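Lmo1076 protein (Listeria monocytogenes serovar 1/2a, PDB 5JQC) is a putative secreted autolysin, probably with amidase activity in cell-wall breakdown, represented here by three SH3-like GW modules. Local coordinates at residues R192-V206 and N247-F259. Numbering follows the deposited sequence.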
ATOM      1  N   ARG A 192     -25.863 -36.037  -2.637  1.00 88.34           N
ATOM      2  CA  ARG A 192     -26.938 -35.061  -2.760  1.00 88.69           C
ATOM      3  C   ARG A 192     -27.468 -35.081  -4.185  1.00 89.83           C
ATOM      4  O   ARG A 192     -26.780 -35.488  -5.126  1.00 87.20           O
ATOM      5  CB  ARG A 192     -26.477 -33.635  -2.404  1.00 88.84           C
ATOM      6  CG  ARG A 192     -25.876 -33.479  -1.009  1.00 89.51           C
ATOM      7  CD  ARG A 192     -26.909 -33.646   0.097  1.00 92.57           C
ATOM      8  NE  ARG A 192     -26.299 -34.154   1.328  1.00 99.45           N
ATOM      9  CZ  ARG A 192     -25.792 -33.392   2.299  1.00 99.71           C
ATOM     10  NH1 ARG A 192     -25.814 -32.068   2.193  1.00 98.16           N
ATOM     11  NH2 ARG A 192     -25.262 -33.955   3.382  1.00 95.69           N
ATOM     12  N   THR A 193     -28.715 -34.653  -4.332  1.00 92.98           N
ATOM     13  CA  THR A 193     -29.324 -34.487  -5.643  1.00 95.94           C
ATOM     14  C   THR A 193     -29.431 -33.000  -5.954  1.00 97.73           C
ATOM     15  O   THR A 193     -29.935 -32.220  -5.136  1.00 97.77           O
ATOM     16  CB  THR A 193     -30.698 -35.165  -5.710  1.00 97.45           C
ATOM     17  OG1 THR A 193     -30.543 -36.578  -5.512  1.00 97.42           O
ATOM     18  CG2 THR A 193     -31.355 -34.928  -7.071  1.00 95.12           C
ATOM     19  N   ILE A 194     -28.924 -32.608  -7.116  1.00100.00           N
ATOM     20  CA  ILE A 194     -28.979 -31.218  -7.550  1.00101.00           C
ATOM     21  C   ILE A 194     -30.386 -30.902  -8.040  1.00102.81           C
ATOM     22  O   ILE A 194     -30.964 -31.648  -8.843  1.00104.91           O
ATOM     23  CB  ILE A 194     -27.940 -30.952  -8.651  1.00 97.94           C
ATOM     24  CG1 ILE A 194     -26.520 -31.057  -8.092  1.00 92.91           C
ATOM     25  CG2 ILE A 194     -28.161 -29.591  -9.283  1.00 99.39           C
ATOM     26  CD1 ILE A 194     -25.465 -30.918  -9.159  1.00 90.06           C
ATOM     27  N   LEU A 195     -30.945 -29.796  -7.558  1.00101.27           N
ATOM     28  CA  LEU A 195     -32.255 -29.324  -7.987  1.00101.47           C
ATOM     29  C   LEU A 195     -32.180 -27.814  -8.167  1.00 98.75           C
ATOM     30  O   LEU A 195     -31.732 -27.102  -7.260  1.00 94.04           O
ATOM     31  CB  LEU A 195     -33.349 -29.714  -6.979  1.00102.39           C
ATOM     32  CG  LEU A 195     -33.681 -31.208  -6.785  1.00102.35           C
ATOM     33  CD1 LEU A 195     -34.616 -31.426  -5.591  1.00101.79           C
ATOM     34  CD2 LEU A 195     -34.273 -31.835  -8.053  1.00 99.63           C
ATOM     35  N   ASN A 196     -32.599 -27.344  -9.343  1.00103.19           N
ATOM     36  CA  ASN A 196     -32.590 -25.930  -9.751  1.00106.74           C
ATOM     37  C   ASN A 196     -31.253 -25.258  -9.412  1.00103.79           C
ATOM     38  O   ASN A 196     -31.124 -24.456  -8.482  1.00104.83           O
ATOM     39  CB  ASN A 196     -33.776 -25.161  -9.145  1.00108.26           C
ATOM     40  CG  ASN A 196     -34.706 -24.557 -10.213  1.00109.00           C
ATOM     41  OD1 ASN A 196     -34.294 -24.299 -11.346  1.00109.79           O
ATOM     42  ND2 ASN A 196     -35.967 -24.328  -9.842  1.00106.84           N
ATOM     43  N   ALA A 197     -30.254 -25.616 -10.221  1.00 96.84           N
ATOM     44  CA  ALA A 197     -28.919 -25.038 -10.145  1.00 92.82           C
ATOM     45  C   ALA A 197     -28.620 -24.108 -11.317  1.00 94.76           C
ATOM     46  O   ALA A 197     -27.458 -23.742 -11.528  1.00 96.18           O
ATOM     47  CB  ALA A 197     -27.869 -26.144 -10.078  1.00 89.44           C
ATOM     48  N   ASP A 198     -29.645 -23.735 -12.097  1.00 96.42           N
ATOM     49  CA  ASP A 198     -29.433 -22.833 -13.228  1.00 97.41           C
ATOM     50  C   ASP A 198     -28.825 -21.513 -12.773  1.00 94.96           C
ATOM     51  O   ASP A 198     -27.938 -20.965 -13.441  1.00 92.95           O
ATOM     52  CB  ASP A 198     -30.753 -22.576 -13.962  1.00100.20           C
ATOM     53  CG  ASP A 198     -31.552 -23.846 -14.216  1.00103.36           C
ATOM     54  OD1 ASP A 198     -31.722 -24.650 -13.274  1.00103.08           O
ATOM     55  OD2 ASP A 198     -32.017 -24.033 -15.363  1.00104.12           O
ATOM     56  N   LYS A 199     -29.279 -20.998 -11.622  1.00 94.25           N
ATOM     57  CA  LYS A 199     -28.840 -19.710 -11.095  1.00 94.22           C
ATOM     58  C   LYS A 199     -27.374 -19.696 -10.685  1.00 94.91           C
ATOM     59  O   LYS A 199     -26.807 -18.606 -10.531  1.00 94.88           O
ATOM     60  CB  LYS A 199     -29.715 -19.294  -9.894  1.00 97.56           C
ATOM     61  CG  LYS A 199     -30.116 -20.415  -8.907  1.00 99.60           C
ATOM     62  CD  LYS A 199     -30.631 -19.861  -7.544  1.00104.37           C
ATOM     63  CE  LYS A 199     -31.914 -19.024  -7.642  1.00120.54           C
ATOM     64  NZ  LYS A 199     -33.223 -19.790  -7.550  1.00148.01           N
ATOM     65  N   HIS A 200     -26.752 -20.860 -10.505  1.00 90.80           N
ATOM     66  CA  HIS A 200     -25.386 -20.959 -10.021  1.00 82.27           C
ATOM     67  C   HIS A 200     -24.462 -21.470 -11.116  1.00 78.81           C
ATOM     68  O   HIS A 200     -24.893 -22.022 -12.130  1.00 83.13           O
ATOM     69  CB  HIS A 200     -25.324 -21.869  -8.797  1.00 81.82           C
ATOM     70  CG  HIS A 200     -26.275 -21.475  -7.716  1.00 83.24           C
ATOM     71  ND1 HIS A 200     -27.507 -22.073  -7.558  1.00 85.11           N
ATOM     72  CD2 HIS A 200     -26.184 -20.534  -6.749  1.00 82.98           C
ATOM     73  CE1 HIS A 200     -28.121 -21.533  -6.521  1.00 85.97           C
ATOM     74  NE2 HIS A 200     -27.346 -20.590  -6.019  1.00 86.48           N
ATOM     75  N   GLY A 201     -23.168 -21.267 -10.900  1.00 72.59           N
ATOM     76  CA  GLY A 201     -22.171 -21.789 -11.814  1.00 74.20           C
ATOM     77  C   GLY A 201     -21.226 -22.824 -11.210  1.00 72.34           C
ATOM     78  O   GLY A 201     -21.080 -22.940  -9.989  1.00 68.06           O
ATOM     79  N   VAL A 202     -20.570 -23.572 -12.090  1.00 66.02           N
ATOM     80  CA  VAL A 202     -19.568 -24.567 -11.737  1.00 64.90           C
ATOM     81  C   VAL A 202     -18.196 -23.964 -12.018  1.00 68.33           C
ATOM     82  O   VAL A 202     -17.940 -23.497 -13.134  1.00 69.33           O
ATOM     83  CB  VAL A 202     -19.775 -25.863 -12.547  1.00 67.38           C
ATOM     84  CG1 VAL A 202     -18.706 -26.896 -12.222  1.00 69.86           C
ATOM     85  CG2 VAL A 202     -21.177 -26.431 -12.329  1.00 65.32           C
ATOM     86  N   TYR A 203     -17.316 -23.981 -11.017  1.00 64.17           N
ATOM     87  CA  TYR A 203     -15.979 -23.415 -11.121  1.00 58.99           C
ATOM     88  C   TYR A 203     -14.906 -24.484 -10.939  1.00 60.40           C
ATOM     89  O   TYR A 203     -15.098 -25.476 -10.221  1.00 61.27           O
ATOM     90  CB  TYR A 203     -15.808 -22.316 -10.098  1.00 60.42           C
ATOM     91  CG  TYR A 203     -16.855 -21.253 -10.286  1.00 62.69           C
ATOM     92  CD1 TYR A 203     -18.089 -21.353  -9.652  1.00 66.87           C
ATOM     93  CD2 TYR A 203     -16.636 -20.175 -11.143  1.00 58.73           C
ATOM     94  CE1 TYR A 203     -19.065 -20.391  -9.841  1.00 65.53           C
ATOM     95  CE2 TYR A 203     -17.615 -19.200 -11.346  1.00 57.21           C
ATOM     96  CZ  TYR A 203     -18.824 -19.322 -10.696  1.00 60.93           C
ATOM     97  OH  TYR A 203     -19.795 -18.380 -10.896  1.00 61.44           O
ATOM     98  N   SER A 204     -13.763 -24.274 -11.600  1.00 55.51           N
ATOM     99  CA  SER A 204     -12.651 -25.217 -11.468  1.00 52.07           C
ATOM    100  C   SER A 204     -12.018 -25.192 -10.072  1.00 57.35           C
ATOM    101  O   SER A 204     -11.477 -26.211  -9.619  1.00 59.58           O
ATOM    102  CB  SER A 204     -11.594 -24.924 -12.525  1.00 49.34           C
ATOM    103  OG  SER A 204     -10.930 -23.719 -12.242  1.00 56.02           O
ATOM    104  N   GLY A 205     -12.032 -24.039  -9.398  1.00 57.36           N
ATOM    105  CA  GLY A 205     -11.592 -23.939  -8.018  1.00 50.76           C
ATOM    106  C   GLY A 205     -12.664 -23.290  -7.159  1.00 51.55           C
ATOM    107  O   GLY A 205     -13.736 -22.926  -7.646  1.00 53.05           O
ATOM    108  N   VAL A 206     -12.368 -23.170  -5.862  1.00 49.55           N
ATOM    109  CA  VAL A 206     -13.291 -22.464  -4.978  1.00 44.99           C
ATOM    110  C   VAL A 206     -13.472 -21.053  -5.507  1.00 43.69           C
ATOM    111  O   VAL A 206     -12.497 -20.405  -5.906  1.00 47.23           O
ATOM    112  CB  VAL A 206     -12.771 -22.458  -3.537  1.00 49.00           C
ATOM    113  CG1 VAL A 206     -13.688 -21.644  -2.639  1.00 47.96           C
ATOM    114  CG2 VAL A 206     -12.601 -23.906  -2.995  1.00 51.94           C
ATOM    115  N   ASN A 247     -20.562 -39.624 -12.158  1.00 96.22           N
ATOM    116  CA  ASN A 247     -19.860 -40.773 -12.745  1.00 98.07           C
ATOM    117  C   ASN A 247     -18.502 -40.993 -12.080  1.00 95.55           C
ATOM    118  O   ASN A 247     -17.543 -41.419 -12.735  1.00 94.93           O
ATOM    119  CB  ASN A 247     -19.686 -40.628 -14.267  1.00 98.86           C
ATOM    120  CG  ASN A 247     -21.006 -40.411 -14.999  1.00102.41           C
ATOM    121  OD1 ASN A 247     -22.077 -40.772 -14.503  1.00102.87           O
ATOM    122  ND2 ASN A 247     -20.931 -39.821 -16.194  1.00101.20           N
ATOM    123  N   GLY A 248     -18.408 -40.667 -10.785  1.00 89.90           N
ATOM    124  CA  GLY A 248     -17.182 -40.837 -10.039  1.00 81.70           C
ATOM    125  C   GLY A 248     -16.034 -39.931 -10.431  1.00 79.98           C
ATOM    126  O   GLY A 248     -14.924 -40.118  -9.923  1.00 79.95           O
ATOM    127  N   LYS A 249     -16.246 -38.959 -11.318  1.00 80.07           N
ATOM    128  CA  LYS A 249     -15.197 -38.018 -11.686  1.00 81.50           C
ATOM    129  C   LYS A 249     -15.571 -36.618 -11.212  1.00 78.00           C
ATOM    130  O   LYS A 249     -16.744 -36.226 -11.247  1.00 71.50           O
ATOM    131  CB  LYS A 249     -14.921 -38.032 -13.204  1.00 84.40           C
ATOM    132  CG  LYS A 249     -16.126 -37.791 -14.101  1.00 92.18           C
ATOM    133  CD  LYS A 249     -15.715 -37.638 -15.575  1.00 97.77           C
ATOM    134  CE  LYS A 249     -15.445 -38.982 -16.247  1.00 99.95           C
ATOM    135  NZ  LYS A 249     -16.704 -39.735 -16.513  1.00 99.01           N
ATOM    136  N   THR A 250     -14.563 -35.883 -10.745  1.00 76.71           N
ATOM    137  CA  THR A 250     -14.780 -34.546 -10.213  1.00 71.81           C
ATOM    138  C   THR A 250     -15.221 -33.596 -11.313  1.00 72.90           C
ATOM    139  O   THR A 250     -14.535 -33.438 -12.329  1.00 76.35           O
ATOM    140  CB  THR A 250     -13.508 -34.010  -9.563  1.00 66.29           C
ATOM    141  OG1 THR A 250     -13.187 -34.806  -8.415  1.00 65.17           O
ATOM    142  CG2 THR A 250     -13.701 -32.546  -9.146  1.00 56.76           C
ATOM    143  N   VAL A 251     -16.365 -32.956 -11.099  1.00 72.56           N
ATOM    144  CA  VAL A 251     -16.869 -31.943 -12.018  1.00 69.20           C
ATOM    145  C   VAL A 251     -16.207 -30.601 -11.720  1.00 68.24           C
ATOM    146  O   VAL A 251     -15.483 -30.041 -12.554  1.00 69.01           O
ATOM    147  CB  VAL A 251     -18.399 -31.858 -11.906  1.00 68.22           C
ATOM    148  CG1 VAL A 251     -18.948 -30.792 -12.816  1.00 70.62           C
ATOM    149  CG2 VAL A 251     -19.018 -33.221 -12.211  1.00 70.44           C
ATOM    150  N   GLY A 252     -16.445 -30.089 -10.518  1.00 68.09           N
ATOM    151  CA  GLY A 252     -15.961 -28.773 -10.145  1.00 66.60           C
ATOM    152  C   GLY A 252     -16.593 -28.353  -8.832  1.00 65.08           C
ATOM    153  O   GLY A 252     -17.089 -29.194  -8.076  1.00 67.77           O
ATOM    154  N   TRP A 253     -16.574 -27.047  -8.571  1.00 62.32           N
ATOM    155  CA  TRP A 253     -17.128 -26.490  -7.341  1.00 60.41           C
ATOM    156  C   TRP A 253     -18.427 -25.741  -7.627  1.00 64.75           C
ATOM    157  O   TRP A 253     -18.572 -25.092  -8.667  1.00 71.68           O
ATOM    158  CB  TRP A 253     -16.137 -25.538  -6.676  1.00 56.65           C
ATOM    159  CG  TRP A 253     -14.865 -26.155  -6.153  1.00 54.93           C
ATOM    160  CD1 TRP A 253     -13.728 -26.433  -6.867  1.00 51.44           C
ATOM    161  CD2 TRP A 253     -14.575 -26.497  -4.785  1.00 51.60           C
ATOM    162  NE1 TRP A 253     -12.761 -26.953  -6.027  1.00 55.55           N
ATOM    163  CE2 TRP A 253     -13.257 -26.998  -4.746  1.00 55.35           C
ATOM    164  CE3 TRP A 253     -15.310 -26.442  -3.594  1.00 53.93           C
ATOM    165  CZ2 TRP A 253     -12.663 -27.456  -3.554  1.00 53.68           C
ATOM    166  CZ3 TRP A 253     -14.718 -26.891  -2.417  1.00 52.09           C
ATOM    167  CH2 TRP A 253     -13.407 -27.380  -2.406  1.00 48.49           C
HETATM  168  N   MSE A 254     -19.371 -25.813  -6.692  1.00 62.51           N
HETATM  169  CA  MSE A 254     -20.610 -25.055  -6.869  1.00 67.60           C
HETATM  170  C   MSE A 254     -21.202 -24.639  -5.544  1.00 67.35           C
HETATM  171  O   MSE A 254     -21.034 -25.330  -4.540  1.00 68.97           O
HETATM  172  CB  MSE A 254     -21.642 -25.860  -7.666  1.00 69.99           C
HETATM  173  CG  MSE A 254     -22.853 -25.045  -8.117  1.00 75.62           C
HETATM  174 SE   MSE A 254     -23.764 -25.945  -9.581  0.60 82.17          SE
HETATM  175  CE  MSE A 254     -24.088 -27.645  -8.683  1.00 78.54           C
ATOM    176  N   ASP A 255     -21.881 -23.494  -5.561  1.00 68.11           N
ATOM    177  CA  ASP A 255     -22.530 -22.968  -4.370  1.00 72.36           C
ATOM    178  C   ASP A 255     -23.376 -24.043  -3.703  1.00 72.80           C
ATOM    179  O   ASP A 255     -24.031 -24.844  -4.376  1.00 73.22           O
ATOM    180  CB  ASP A 255     -23.399 -21.769  -4.745  1.00 77.30           C
ATOM    181  CG  ASP A 255     -23.920 -21.036  -3.532  1.00 84.43           C
ATOM    182  OD1 ASP A 255     -24.939 -21.490  -2.967  1.00 86.17           O
ATOM    183  OD2 ASP A 255     -23.306 -20.017  -3.138  1.00 86.33           O
ATOM    184  N   TYR A 256     -23.370 -24.048  -2.367  1.00 72.02           N
ATOM    185  CA  TYR A 256     -24.024 -25.130  -1.633  1.00 78.58           C
ATOM    186  C   TYR A 256     -25.539 -25.126  -1.826  1.00 86.42           C
ATOM    187  O   TYR A 256     -26.183 -26.174  -1.676  1.00 90.69           O
ATOM    188  CB  TYR A 256     -23.696 -25.045  -0.141  1.00 76.49           C
ATOM    189  CG  TYR A 256     -24.546 -24.034   0.570  1.00 81.65           C
ATOM    190  CD1 TYR A 256     -24.256 -22.682   0.475  1.00 83.01           C
ATOM    191  CD2 TYR A 256     -25.650 -24.425   1.322  1.00 83.62           C
ATOM    192  CE1 TYR A 256     -25.033 -21.739   1.117  1.00 89.71           C
ATOM    193  CE2 TYR A 256     -26.438 -23.491   1.971  1.00 89.08           C
ATOM    194  CZ  TYR A 256     -26.123 -22.143   1.865  1.00 94.34           C
ATOM    195  OH  TYR A 256     -26.894 -21.188   2.498  1.00 97.42           O
ATOM    196  N   ARG A 257     -26.132 -23.974  -2.145  1.00 86.83           N
ATOM    197  CA  ARG A 257     -27.581 -23.926  -2.315  1.00 84.93           C
ATOM    198  C   ARG A 257     -28.052 -24.710  -3.534  1.00 81.88           C
ATOM    199  O   ARG A 257     -29.231 -25.072  -3.602  1.00 82.16           O
ATOM    200  CB  ARG A 257     -28.055 -22.474  -2.400  1.00 84.49           C
ATOM    201  CG  ARG A 257     -27.832 -21.696  -1.113  1.00 87.27           C
ATOM    202  CD  ARG A 257     -27.950 -20.201  -1.342  1.00 90.85           C
ATOM    203  NE  ARG A 257     -27.018 -19.693  -2.355  1.00 93.64           N
ATOM    204  CZ  ARG A 257     -26.753 -18.399  -2.555  1.00 91.58           C
ATOM    205  NH1 ARG A 257     -27.344 -17.476  -1.806  1.00 91.53           N
ATOM    206  NH2 ARG A 257     -25.894 -18.023  -3.498  1.00 87.31           N
ATOM    207  N   ALA A 258     -27.163 -24.998  -4.486  1.00 79.89           N
ATOM    208  CA  ALA A 258     -27.552 -25.794  -5.643  1.00 85.44           C
ATOM    209  C   ALA A 258     -27.880 -27.241  -5.285  1.00 91.26           C
ATOM    210  O   ALA A 258     -28.451 -27.952  -6.121  1.00 95.17           O
ATOM    211  CB  ALA A 258     -26.445 -25.759  -6.701  1.00 83.98           C
ATOM    212  N   PHE A 259     -27.550 -27.677  -4.068  1.00 92.65           N
ATOM    213  CA  PHE A 259     -27.706 -29.066  -3.633  1.00 91.73           C
ATOM    214  C   PHE A 259     -28.879 -29.209  -2.659  1.00 93.72           C
ATOM    215  O   PHE A 259     -28.772 -29.864  -1.618  1.00 94.36           O
ATOM    216  CB  PHE A 259     -26.406 -29.572  -2.979  1.00 87.15           C
ATOM    217  CG  PHE A 259     -25.187 -29.472  -3.872  1.00 81.94           C
ATOM    218  CD1 PHE A 259     -24.446 -28.305  -3.938  1.00 80.44           C
ATOM    219  CD2 PHE A 259     -24.782 -30.550  -4.646  1.00 80.35           C
ATOM    220  CE1 PHE A 259     -23.332 -28.209  -4.769  1.00 77.35           C
ATOM    221  CE2 PHE A 259     -23.667 -30.458  -5.467  1.00 77.91           C
ATOM    222  CZ  PHE A 259     -22.944 -29.288  -5.526  1.00 76.19           C
TER
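The Gly-Trp dipeptide that gives GW modules their name meets residues Tyr-203 to Val-206 here, in the third of the three modules in this chain. Val-206 covers one face of the Trp-253 indole, its CG2 3.4 Å from the centroid of the six-membered ring and almost on the ring normal, a CH-pi contact; Ser-204 O meets the indole edge in plane. The backbone is tied at the same residue: Tyr-203 N donates to Trp-253 O (2.9 Å) and Trp-253 N to Tyr-203 O (2.7 Å), a single antiparallel hydrogen-bonded pair. Next to it, Gly-252 lies close against the same residues, its CA 3.4 Å from Tyr-203 O and also touching Val-202 CG1. In this SH3-like fold, strand 249-255 continues into a 3-10 turn, and the chain from strand 184-194 bends round both. Selenomethionine Met-254 packs against residues 194-202: its CG is anti to the backbone N (chi1 -169°) and a bend at chi3 brings CE tip to tip with Ile-194 CD1 (3.6 Å), while SE touches Val-202 CG2. Ile-194 also runs alongside Phe-259, and Ala-197 CB meets Ala-258 CB at 3.7 Å. Beyond, the His-200 ring and the Asp-255 carboxylate lie with their planes 11° apart, and CD2 of the ring is 3.6 Å from Asp-255 CB. That carboxylate's OD1 takes Arg-257 N in an Asx turn and, from the opposite face, Arg-257 NE in a salt bridge.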